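PDB 1YZV: hypothetical protein from Trypanosoma cruzi, which is of unknown function but belongs to the isochorismatase family, many of whose members are hydrolases, and is putatively a ribonuclease. Local coordinates for residues Q126-L131 against Q161-D166; Q179-K182 against V188-T191; V62-E67 against M102-L107. All coordinates share one frame; numbering follows the deposited sequence.

Interaction 1: residues Q126-L131 against Q161-D166; sequences QTAAAL and QSWSGD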
ATOM      1  N   GLN A 126       0.145  -8.266 -17.467  1.00 22.29           N
ATOM      2  CA  GLN A 126      -0.589  -7.961 -18.679  1.00 21.31           C
ATOM      3  C   GLN A 126      -1.901  -8.763 -18.858  1.00 20.35           C
ATOM      4  O   GLN A 126      -2.866  -8.255 -19.406  1.00 22.23           O
ATOM      5  CB  GLN A 126       0.306  -8.068 -19.939  1.00 19.29           C
ATOM      6  CG  GLN A 126       1.502  -7.126 -19.834  1.00 19.39           C
ATOM      7  CD  GLN A 126       2.260  -6.932 -21.089  1.00 23.73           C
ATOM      8  OE1 GLN A 126       1.707  -7.039 -22.203  1.00 21.53           O
ATOM      9  NE2 GLN A 126       3.553  -6.629 -20.941  1.00 19.99           N
ATOM     10  N   THR A 127      -1.928  -9.994 -18.381  1.00 22.86           N
ATOM     11  CA  THR A 127      -3.155 -10.803 -18.373  1.00 22.24           C
ATOM     12  C   THR A 127      -4.205 -10.193 -17.446  1.00 22.35           C
ATOM     13  O   THR A 127      -5.374 -10.111 -17.799  1.00 20.77           O
ATOM     14  CB  THR A 127      -2.841 -12.282 -17.994  1.00 20.73           C
ATOM     15  OG1 THR A 127      -1.885 -12.845 -18.912  1.00 22.04           O
ATOM     16  CG2 THR A 127      -4.097 -13.143 -17.981  1.00 26.37           C
ATOM     17  N   ALA A 128      -3.797  -9.778 -16.248  1.00 22.64           N
ATOM     18  CA  ALA A 128      -4.708  -9.131 -15.307  1.00 20.94           C
ATOM     19  C   ALA A 128      -5.321  -7.892 -15.950  1.00 20.49           C
ATOM     20  O   ALA A 128      -6.528  -7.692 -15.859  1.00 22.51           O
ATOM     21  CB  ALA A 128      -3.999  -8.739 -14.003  1.00 22.67           C
ATOM     22  N   ALA A 129      -4.485  -7.064 -16.558  1.00 20.70           N
ATOM     23  CA  ALA A 129      -4.960  -5.866 -17.199  1.00 20.75           C
ATOM     24  C   ALA A 129      -5.968  -6.186 -18.291  1.00 20.30           C
ATOM     25  O   ALA A 129      -6.989  -5.504 -18.410  1.00 20.97           O
ATOM     26  CB  ALA A 129      -3.777  -5.048 -17.768  1.00 21.55           C
ATOM     27  N   ALA A 130      -5.646  -7.162 -19.134  1.00 20.16           N
ATOM     28  CA  ALA A 130      -6.545  -7.585 -20.224  1.00 22.09           C
ATOM     29  C   ALA A 130      -7.906  -8.120 -19.701  1.00 23.99           C
ATOM     30  O   ALA A 130      -8.965  -7.778 -20.231  1.00 23.62           O
ATOM     31  CB  ALA A 130      -5.849  -8.641 -21.086  1.00 24.17           C
ATOM     32  N   LEU A 131      -7.882  -8.894 -18.613  1.00 22.09           N
ATOM     33  CA  LEU A 131      -9.089  -9.372 -17.976  1.00 22.93           C
ATOM     34  C   LEU A 131      -9.896  -8.227 -17.379  1.00 25.11           C
ATOM     35  O   LEU A 131     -11.126  -8.196 -17.480  1.00 24.15           O
ATOM     36  CB  LEU A 131      -8.765 -10.423 -16.886  1.00 23.09           C
ATOM     37  CG  LEU A 131      -8.258 -11.743 -17.462  1.00 22.73           C
ATOM     38  CD1 LEU A 131      -7.604 -12.564 -16.368  1.00 21.81           C
ATOM     39  CD2 LEU A 131      -9.433 -12.531 -18.119  1.00 25.19           C
ATOM     40  N   GLN A 161      -2.155  -4.570  -6.617  1.00 25.76           N
ATOM     41  CA  GLN A 161      -2.883  -4.259  -5.394  1.00 26.44           C
ATOM     42  C   GLN A 161      -3.562  -2.881  -5.471  1.00 30.12           C
ATOM     43  O   GLN A 161      -4.618  -2.662  -4.870  1.00 29.50           O
ATOM     44  CB  GLN A 161      -1.962  -4.360  -4.181  1.00 24.37           C
ATOM     45  CG  GLN A 161      -1.544  -5.826  -3.876  1.00 23.12           C
ATOM     46  CD  GLN A 161      -0.602  -5.923  -2.696  1.00 26.07           C
ATOM     47  OE1 GLN A 161       0.404  -5.221  -2.679  1.00 23.87           O
ATOM     48  NE2 GLN A 161      -0.858  -6.872  -1.752  1.00 21.32           N
ATOM     49  N   SER A 162      -3.000  -1.954  -6.229  1.00 31.58           N
ATOM     50  CA  SER A 162      -3.712  -0.696  -6.465  1.00 35.49           C
ATOM     51  C   SER A 162      -4.955  -0.797  -7.421  1.00 37.60           C
ATOM     52  O   SER A 162      -5.738   0.146  -7.500  1.00 36.84           O
ATOM     53  CB  SER A 162      -2.765   0.324  -7.034  1.00 36.10           C
ATOM     54  OG  SER A 162      -2.599  -0.027  -8.391  1.00 40.79           O
ATOM     55  N   TRP A 163      -5.223  -1.948  -8.041  1.00 38.72           N
ATOM     56  CA  TRP A 163      -6.398  -2.075  -8.931  1.00 37.28           C
ATOM     57  C   TRP A 163      -7.682  -2.748  -8.322  1.00 39.84           C
ATOM     58  O   TRP A 163      -8.643  -3.144  -9.061  1.00 32.45           O
ATOM     59  CB  TRP A 163      -6.015  -2.848 -10.168  1.00 35.32           C
ATOM     60  CG  TRP A 163      -4.864  -2.350 -10.934  1.00 31.82           C
ATOM     61  CD1 TRP A 163      -4.439  -1.070 -11.037  1.00 30.24           C
ATOM     62  CD2 TRP A 163      -4.209  -3.070 -11.974  1.00 27.39           C
ATOM     63  NE1 TRP A 163      -3.409  -0.985 -11.934  1.00 30.92           N
ATOM     64  CE2 TRP A 163      -3.343  -2.168 -12.622  1.00 27.37           C
ATOM     65  CE3 TRP A 163      -4.266  -4.397 -12.421  1.00 27.47           C
ATOM     66  CZ2 TRP A 163      -2.455  -2.579 -13.591  1.00 31.04           C
ATOM     67  CZ3 TRP A 163      -3.412  -4.780 -13.450  1.00 27.10           C
ATOM     68  CH2 TRP A 163      -2.566  -3.857 -14.050  1.00 24.95           C
ATOM     69  N   SER A 164      -7.665  -2.930  -7.004  1.00 40.12           N
ATOM     70  CA  SER A 164      -8.813  -3.538  -6.244  1.00 41.56           C
ATOM     71  C   SER A 164     -10.183  -2.906  -6.597  1.00 39.29           C
ATOM     72  O   SER A 164     -11.225  -3.577  -6.698  1.00 38.49           O
ATOM     73  CB  SER A 164      -8.507  -3.412  -4.717  1.00 41.47           C
ATOM     74  OG  SER A 164      -9.279  -4.314  -3.929  1.00 54.34           O
ATOM     75  N   GLY A 165     -10.173  -1.599  -6.772  1.00 39.12           N
ATOM     76  CA  GLY A 165     -11.394  -0.850  -7.052  1.00 39.39           C
ATOM     77  C   GLY A 165     -12.090  -1.337  -8.294  1.00 40.48           C
ATOM     78  O   GLY A 165     -13.332  -1.317  -8.376  1.00 43.46           O
ATOM     79  N   ASP A 166     -11.299  -1.837  -9.240  1.00 38.15           N
ATOM     80  CA  ASP A 166     -11.791  -2.253 -10.543  1.00 35.55           C
ATOM     81  C   ASP A 166     -11.934  -3.738 -10.702  1.00 37.11           C
ATOM     82  O   ASP A 166     -12.284  -4.176 -11.819  1.00 38.23           O
ATOM     83  CB  ASP A 166     -10.859  -1.723 -11.625  1.00 39.45           C
ATOM     84  CG  ASP A 166     -10.991  -0.201 -11.812  1.00 44.45           C
ATOM     85  OD1 ASP A 166     -12.020   0.415 -11.388  1.00 47.46           O
ATOM     86  OD2 ASP A 166     -10.029   0.375 -12.330  1.00 52.68           O
TER
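The indole of Trp163 meets helix 120-133 with its six-membered ring. The methyl of Ala128 stands at the edge, close to the ring plane, with CB 4.0 Å from Trp163 CZ3. One residue on, Ala129 meets the same ring at two points: its backbone N, oblique to the ring, is 4.0 Å from Trp163 CZ3, and its CB is 4.1 Å from Trp163 CH2. Arg11 of the second subunit makes a cation-pi interaction with the indole, and Leu12 of that subunit packs on both Trp163 and Ala129.

Trp163 belongs to the type I turn Gln161-Ser164, which leads out of helix 150-161 toward strand 168-171, outermost in this chain's parallel sheet within the alpha/beta isochorismatase fold. Its CG is anti to the carbonyl carbon (chi1 -54°), which carries the indole across to the helix. The short side chains of Ala128 and Ala129 let the ring come near the helix backbone; Ala128 also packs on Leu115 of strand 110-118. Past the tryptophan the chain makes a 3-10 turn, in which Asp166 N bonds to Trp163 O at 3.0 Å, and the carboxylate of Asp166 forms a salt bridge with Arg11 of the second subunit.

Interaction 2: residues Q179-K182 against V188-T191; sequences QLLK and VFKT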
ATOM      1  N   GLN A 179     -12.246 -18.902  -0.032  1.00 21.42           N
ATOM      2  CA  GLN A 179     -13.175 -17.947  -0.684  1.00 22.68           C
ATOM      3  C   GLN A 179     -14.208 -18.608  -1.599  1.00 22.29           C
ATOM      4  O   GLN A 179     -15.387 -18.215  -1.620  1.00 20.21           O
ATOM      5  CB  GLN A 179     -12.434 -16.869  -1.495  1.00 20.92           C
ATOM      6  CG  GLN A 179     -11.742 -15.824  -0.642  1.00 22.95           C
ATOM      7  CD  GLN A 179     -10.755 -14.976  -1.473  1.00 23.13           C
ATOM      8  OE1 GLN A 179     -11.099 -14.528  -2.543  1.00 25.33           O
ATOM      9  NE2 GLN A 179      -9.538 -14.812  -0.985  1.00 23.43           N
ATOM     10  N   LEU A 180     -13.771 -19.605  -2.350  1.00 20.02           N
ATOM     11  CA  LEU A 180     -14.649 -20.299  -3.284  1.00 20.48           C
ATOM     12  C   LEU A 180     -15.630 -21.183  -2.539  1.00 21.75           C
ATOM     13  O   LEU A 180     -16.660 -21.482  -3.086  1.00 21.52           O
ATOM     14  CB  LEU A 180     -13.862 -21.127  -4.291  1.00 19.70           C
ATOM     15  CG  LEU A 180     -13.112 -20.291  -5.302  1.00 23.65           C
ATOM     16  CD1 LEU A 180     -11.932 -21.095  -5.923  1.00 25.70           C
ATOM     17  CD2 LEU A 180     -14.096 -19.737  -6.371  1.00 27.43           C
ATOM     18  N   LEU A 181     -15.223 -21.732  -1.385  1.00 20.25           N
ATOM     19  CA  LEU A 181     -16.064 -22.638  -0.601  1.00 23.65           C
ATOM     20  C   LEU A 181     -16.989 -22.006   0.434  1.00 24.20           C
ATOM     21  O   LEU A 181     -18.057 -22.570   0.719  1.00 24.10           O
ATOM     22  CB  LEU A 181     -15.227 -23.710   0.088  1.00 22.23           C
ATOM     23  CG  LEU A 181     -14.919 -24.977  -0.711  1.00 27.62           C
ATOM     24  CD1 LEU A 181     -14.330 -24.691  -2.089  1.00 28.77           C
ATOM     25  CD2 LEU A 181     -13.949 -25.711   0.081  1.00 32.34           C
ATOM     26  N   LYS A 182     -16.488 -21.007   1.159  1.00 23.36           N
ATOM     27  CA  LYS A 182     -17.263 -20.213   2.141  1.00 23.84           C
ATOM     28  C   LYS A 182     -17.702 -20.840   3.473  1.00 24.08           C
ATOM     29  O   LYS A 182     -17.925 -20.095   4.440  1.00 21.10           O
ATOM     30  CB  LYS A 182     -18.466 -19.484   1.488  1.00 27.45           C
ATOM     31  CG  LYS A 182     -17.983 -18.627   0.286  1.00 27.41           C
ATOM     32  CD  LYS A 182     -18.689 -17.332   0.079  1.00 30.33           C
ATOM     33  CE  LYS A 182     -18.024 -16.499  -1.091  1.00 29.48           C
ATOM     34  NZ  LYS A 182     -16.546 -15.967  -1.000  1.00 35.02           N
ATOM     35  N   VAL A 188     -18.113 -30.050  -1.041  1.00 30.28           N
ATOM     36  CA  VAL A 188     -16.746 -30.362  -1.500  1.00 29.39           C
ATOM     37  C   VAL A 188     -15.666 -30.117  -0.453  1.00 28.76           C
ATOM     38  O   VAL A 188     -14.499 -30.424  -0.708  1.00 27.05           O
ATOM     39  CB  VAL A 188     -16.325 -29.647  -2.851  1.00 32.43           C
ATOM     40  CG1 VAL A 188     -17.302 -29.923  -3.940  1.00 38.05           C
ATOM     41  CG2 VAL A 188     -16.206 -28.173  -2.707  1.00 28.99           C
ATOM     42  N   PHE A 189     -16.001 -29.518   0.694  1.00 26.75           N
ATOM     43  CA  PHE A 189     -14.959 -29.212   1.668  1.00 27.37           C
ATOM     44  C   PHE A 189     -14.088 -30.417   2.052  1.00 27.82           C
ATOM     45  O   PHE A 189     -12.831 -30.334   2.099  1.00 25.50           O
ATOM     46  CB  PHE A 189     -15.532 -28.578   2.933  1.00 26.26           C
ATOM     47  CG  PHE A 189     -14.483 -28.149   3.884  1.00 28.10           C
ATOM     48  CD1 PHE A 189     -13.790 -26.970   3.684  1.00 32.38           C
ATOM     49  CD2 PHE A 189     -14.200 -28.905   5.017  1.00 31.08           C
ATOM     50  CE1 PHE A 189     -12.778 -26.581   4.576  1.00 31.82           C
ATOM     51  CE2 PHE A 189     -13.207 -28.531   5.861  1.00 36.00           C
ATOM     52  CZ  PHE A 189     -12.521 -27.340   5.661  1.00 31.52           C
ATOM     53  N   LYS A 190     -14.738 -31.514   2.385  1.00 29.48           N
ATOM     54  CA  LYS A 190     -14.001 -32.720   2.782  1.00 31.46           C
ATOM     55  C   LYS A 190     -13.059 -33.192   1.701  1.00 31.47           C
ATOM     56  O   LYS A 190     -11.930 -33.623   1.982  1.00 29.53           O
ATOM     57  CB  LYS A 190     -14.979 -33.841   3.147  1.00 34.37           C
ATOM     58  CG  LYS A 190     -14.316 -35.120   3.592  1.00 40.16           C
ATOM     59  CD  LYS A 190     -13.933 -35.057   5.080  1.00 52.13           C
ATOM     60  CE  LYS A 190     -13.308 -36.378   5.582  1.00 51.85           C
ATOM     61  NZ  LYS A 190     -13.155 -36.282   7.065  1.00 51.23           N
ATOM     62  N   THR A 191     -13.464 -33.012   0.450  1.00 31.75           N
ATOM     63  CA  THR A 191     -12.592 -33.365  -0.655  1.00 32.81           C
ATOM     64  C   THR A 191     -11.386 -32.423  -0.816  1.00 32.71           C
ATOM     65  O   THR A 191     -10.335 -32.858  -1.197  1.00 31.00           O
ATOM     66  CB  THR A 191     -13.383 -33.410  -1.983  1.00 33.66           C
ATOM     67  OG1 THR A 191     -14.476 -34.328  -1.853  1.00 33.19           O
ATOM     68  CG2 THR A 191     -12.505 -33.871  -3.095  1.00 33.25           C
TER
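A helix-loop-helix connection brings the end of helix 173-181 against the start of helix 189-197, the last helix of this isochorismatase-family alpha/beta chain, and Leu181 carries the contact from the first helix. Its isobutyl group reaches two successive residues. On one side CG and CD1 each lie 4.0 Å from Val188 CG2. The other methyl, CD2, comes to the edge of the Phe189 ring, near its plane, and is 3.8 Å from Phe189 CD1 and 4.0 Å from Phe189 CA. The leucine and phenylalanine side chains cross at about a right angle. CG of Phe189 is anti to the backbone N (chi1 -175°), which leaves the CD1 edge beside the leucine methyl, while Phe94 of the third subunit packs on the same phenylalanine. Val188 also rests on Leu56 of helix 39-56, so the apolar patch extends to a third helix.

Directly after Leu181 the helix breaks: Lys182 has positive phi (71°), and its side chain folds back along the helix end to hydrogen-bond Gln179 O. Its ammonium also bonds to Leu13 O, giving the group two backbone acceptors. In the first of these bonds Lys182 NZ lies 2.6 Å from Gln179 O, tilted 17° from the carbonyl plane.

Interaction 3: residues V62-E67 against M102-L107; sequences VYIVTE and MPLVDL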
ATOM      1  N   VAL A  62     -12.795 -24.263 -15.117  1.00 23.70           N
ATOM      2  CA  VAL A  62     -12.020 -24.506 -16.316  1.00 23.84           C
ATOM      3  C   VAL A  62     -10.559 -24.174 -16.025  1.00 24.69           C
ATOM      4  O   VAL A  62     -10.268 -23.270 -15.250  1.00 23.14           O
ATOM      5  CB  VAL A  62     -12.571 -23.718 -17.542  1.00 25.80           C
ATOM      6  CG1 VAL A  62     -12.546 -22.248 -17.309  1.00 31.54           C
ATOM      7  CG2 VAL A  62     -11.822 -24.100 -18.840  1.00 29.27           C
ATOM      8  N   TYR A  63      -9.653 -25.025 -16.507  1.00 23.26           N
ATOM      9  CA  TYR A  63      -8.209 -24.895 -16.232  1.00 23.63           C
ATOM     10  C   TYR A  63      -7.490 -24.642 -17.561  1.00 25.42           C
ATOM     11  O   TYR A  63      -7.418 -25.540 -18.425  1.00 26.15           O
ATOM     12  CB  TYR A  63      -7.705 -26.190 -15.559  1.00 20.75           C
ATOM     13  CG  TYR A  63      -6.414 -26.092 -14.787  1.00 21.35           C
ATOM     14  CD1 TYR A  63      -5.172 -26.085 -15.449  1.00 22.00           C
ATOM     15  CD2 TYR A  63      -6.412 -25.983 -13.402  1.00 20.85           C
ATOM     16  CE1 TYR A  63      -3.987 -25.953 -14.759  1.00 22.84           C
ATOM     17  CE2 TYR A  63      -5.199 -25.883 -12.697  1.00 19.44           C
ATOM     18  CZ  TYR A  63      -3.992 -25.903 -13.395  1.00 23.20           C
ATOM     19  OH  TYR A  63      -2.801 -25.808 -12.711  1.00 22.75           O
ATOM     20  N   ILE A  64      -6.925 -23.440 -17.669  1.00 24.27           N
ATOM     21  CA  ILE A  64      -6.287 -22.917 -18.855  1.00 25.32           C
ATOM     22  C   ILE A  64      -4.806 -22.678 -18.627  1.00 25.36           C
ATOM     23  O   ILE A  64      -4.402 -22.016 -17.657  1.00 24.04           O
ATOM     24  CB  ILE A  64      -6.985 -21.578 -19.289  1.00 21.04           C
ATOM     25  CG1 ILE A  64      -8.473 -21.871 -19.419  1.00 25.73           C
ATOM     26  CG2 ILE A  64      -6.305 -20.988 -20.531  1.00 25.67           C
ATOM     27  CD1 ILE A  64      -9.254 -20.867 -20.067  1.00 37.67           C
ATOM     28  N   VAL A  65      -3.997 -23.312 -19.473  1.00 25.14           N
ATOM     29  CA  VAL A  65      -2.540 -23.223 -19.420  1.00 26.56           C
ATOM     30  C   VAL A  65      -2.032 -22.570 -20.708  1.00 25.80           C
ATOM     31  O   VAL A  65      -2.455 -22.929 -21.831  1.00 23.91           O
ATOM     32  CB  VAL A  65      -1.905 -24.617 -19.293  1.00 29.95           C
ATOM     33  CG1 VAL A  65      -0.415 -24.505 -19.080  1.00 31.32           C
ATOM     34  CG2 VAL A  65      -2.582 -25.419 -18.153  1.00 31.36           C
ATOM     35  N   THR A  66      -1.134 -21.604 -20.556  1.00 24.97           N
ATOM     36  CA  THR A  66      -0.399 -21.098 -21.709  1.00 24.84           C
ATOM     37  C   THR A  66       1.087 -21.410 -21.573  1.00 23.45           C
ATOM     38  O   THR A  66       1.603 -21.663 -20.484  1.00 25.02           O
ATOM     39  CB  THR A  66      -0.583 -19.591 -21.902  1.00 25.74           C
ATOM     40  OG1 THR A  66      -0.195 -18.892 -20.698  1.00 25.57           O
ATOM     41  CG2 THR A  66      -2.020 -19.301 -22.272  1.00 26.62           C
ATOM     42  N   GLU A  67       1.734 -21.507 -22.723  1.00 20.80           N
ATOM     43  CA  GLU A  67       3.166 -21.661 -22.801  1.00 24.61           C
ATOM     44  C   GLU A  67       3.669 -20.625 -23.755  1.00 23.21           C
ATOM     45  O   GLU A  67       3.210 -20.550 -24.913  1.00 23.50           O
ATOM     46  CB  GLU A  67       3.493 -23.066 -23.269  1.00 23.10           C
ATOM     47  CG  GLU A  67       2.962 -24.154 -22.321  1.00 26.34           C
ATOM     48  CD  GLU A  67       3.198 -25.594 -22.782  1.00 27.96           C
ATOM     49  OE1 GLU A  67       3.357 -25.810 -23.991  1.00 28.61           O
ATOM     50  OE2 GLU A  67       3.098 -26.533 -21.925  1.00 28.36           O
ATOM     51  N   MET A 102     -10.055 -17.064 -25.758  1.00 32.13           N
ATOM     52  CA  MET A 102     -11.232 -16.224 -25.635  1.00 31.55           C
ATOM     53  C   MET A 102     -12.573 -16.967 -25.575  1.00 31.55           C
ATOM     54  O   MET A 102     -13.400 -16.606 -24.751  1.00 35.49           O
ATOM     55  CB  MET A 102     -11.233 -15.152 -26.745  1.00 31.12           C
ATOM     56  CG  MET A 102     -10.177 -14.092 -26.538  1.00 39.41           C
ATOM     57  SD  MET A 102     -10.573 -12.963 -25.177  1.00 38.50           S
ATOM     58  CE  MET A 102     -11.789 -11.859 -25.902  1.00 43.78           C
ATOM     59  N   PRO A 103     -12.784 -18.025 -26.391  1.00 30.32           N
ATOM     60  CA  PRO A 103     -14.034 -18.800 -26.287  1.00 32.47           C
ATOM     61  C   PRO A 103     -14.208 -19.590 -24.968  1.00 34.78           C
ATOM     62  O   PRO A 103     -15.263 -20.224 -24.735  1.00 33.64           O
ATOM     63  CB  PRO A 103     -13.945 -19.789 -27.455  1.00 34.79           C
ATOM     64  CG  PRO A 103     -12.765 -19.345 -28.299  1.00 32.18           C
ATOM     65  CD  PRO A 103     -11.865 -18.583 -27.398  1.00 32.74           C
ATOM     66  N   LEU A 104     -13.160 -19.620 -24.152  1.00 33.57           N
ATOM     67  CA  LEU A 104     -13.204 -20.297 -22.854  1.00 33.90           C
ATOM     68  C   LEU A 104     -13.575 -19.375 -21.710  1.00 32.58           C
ATOM     69  O   LEU A 104     -14.083 -19.844 -20.696  1.00 34.23           O
ATOM     70  CB  LEU A 104     -11.854 -20.956 -22.555  1.00 34.73           C
ATOM     71  CG  LEU A 104     -11.622 -22.430 -22.915  1.00 37.73           C
ATOM     72  CD1 LEU A 104     -12.503 -22.944 -23.950  1.00 43.54           C
ATOM     73  CD2 LEU A 104     -10.160 -22.666 -23.282  1.00 38.86           C
ATOM     74  N   VAL A 105     -13.322 -18.081 -21.861  1.00 32.03           N
ATOM     75  CA  VAL A 105     -13.525 -17.116 -20.791  1.00 32.30           C
ATOM     76  C   VAL A 105     -14.450 -15.976 -21.186  1.00 30.36           C
ATOM     77  O   VAL A 105     -15.042 -15.338 -20.323  1.00 29.79           O
ATOM     78  CB  VAL A 105     -12.126 -16.537 -20.326  1.00 32.85           C
ATOM     79  CG1 VAL A 105     -11.437 -15.736 -21.428  1.00 34.60           C
ATOM     80  CG2 VAL A 105     -12.265 -15.671 -19.103  1.00 38.54           C
ATOM     81  N   ASP A 106     -14.539 -15.664 -22.483  1.00 31.23           N
ATOM     82  CA  ASP A 106     -15.433 -14.582 -22.948  1.00 33.39           C
ATOM     83  C   ASP A 106     -16.881 -15.093 -22.987  1.00 34.59           C
ATOM     84  O   ASP A 106     -17.535 -15.051 -24.021  1.00 34.00           O
ATOM     85  CB  ASP A 106     -14.994 -14.102 -24.332  1.00 30.72           C
ATOM     86  CG  ASP A 106     -15.639 -12.800 -24.759  1.00 36.85           C
ATOM     87  OD1 ASP A 106     -16.040 -11.964 -23.905  1.00 38.48           O
ATOM     88  OD2 ASP A 106     -15.602 -12.559 -25.986  1.00 43.55           O
ATOM     89  N   LEU A 107     -17.345 -15.631 -21.868  1.00 34.66           N
ATOM     90  CA  LEU A 107     -18.739 -16.109 -21.691  1.00 35.53           C
ATOM     91  C   LEU A 107     -19.251 -15.456 -20.413  1.00 36.57           C
ATOM     92  O   LEU A 107     -18.511 -15.347 -19.453  1.00 34.48           O
ATOM     93  CB  LEU A 107     -18.766 -17.636 -21.527  1.00 35.93           C
ATOM     94  CG  LEU A 107     -18.160 -18.483 -22.661  1.00 38.95           C
ATOM     95  CD1 LEU A 107     -17.838 -19.922 -22.239  1.00 41.45           C
ATOM     96  CD2 LEU A 107     -19.116 -18.488 -23.849  1.00 43.06           C
TER
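In the alpha/beta fold of the isochorismatase family, a central parallel sheet is flanked by helices, and here one face of strand 61-68 is met by the short helical turn 102-105. The strand lies between strands 20-26 and 87-91. Val62 and Ile64, two residues apart and therefore on the same face of the sheet, both direct their side chains to the helix.

Leu104 is the helix residue that answers them. The end of Ile64 does the main touching: its CD1 methyl sits 3.6 Å from Leu104 CB, lodged against the root of the leucine. The same Ile64 CD1 also meets one branch, with Leu104 CD2 3.8 Å away. CG1 of Ile64 is anti to the carbonyl carbon (chi1 -54°), and chi2 of -168° extends the chain so that CD1 projects farthest from the strand. The two side chains meet at a slant. Val62 adds a looser touch, CG2 to Leu104 CG at 4.4 Å, beside that of Ile64.

His87 and Phe89 of neighbouring strand 87-91 also pack on Leu104, widening its seat to a second strand. Val105, next in sequence, turns instead to Val110 and Val113 of strand 110-118, so consecutive helix residues serve different parts of the sheet. The contact is wholly apolar and lies within one subunit.

At the end of the helix the chain tightens into an inverse gamma turn centred on Asp106, whose Leu107 N to Val105 O bond is weak. Back at the first residue of the helical turn, one carbonyl oxygen collects two backbone donors: Met102 O accepts from both Val105 N, at 3.2 Å, and Asp106 N, at 2.7 Å.

Along the chain the three contacts follow one another without nesting or crossing. Interaction 3 comes first: 34 residues, strand 87-91 among them, separate 62-67 from 102-107, and the contact ties strand 61-68 to helix 102-105. In interaction 1, 29 residues separate 126-131 from 161-166; the loop runs through strand 137-146 and joins helix 120-133 to the turn after helix 150-161. Five separate 179-182 from 188-191 in interaction 2, which joins helices 173-181 and 189-197. Centres of interactions 1 and 3 are about 17 Å apart; that of interaction 2 is about 26 Å from interaction 1's and about 23 Å from interaction 3's. Interactions 1 and 2 both reach the third subunit, whereas interaction 3 stays within its own chain.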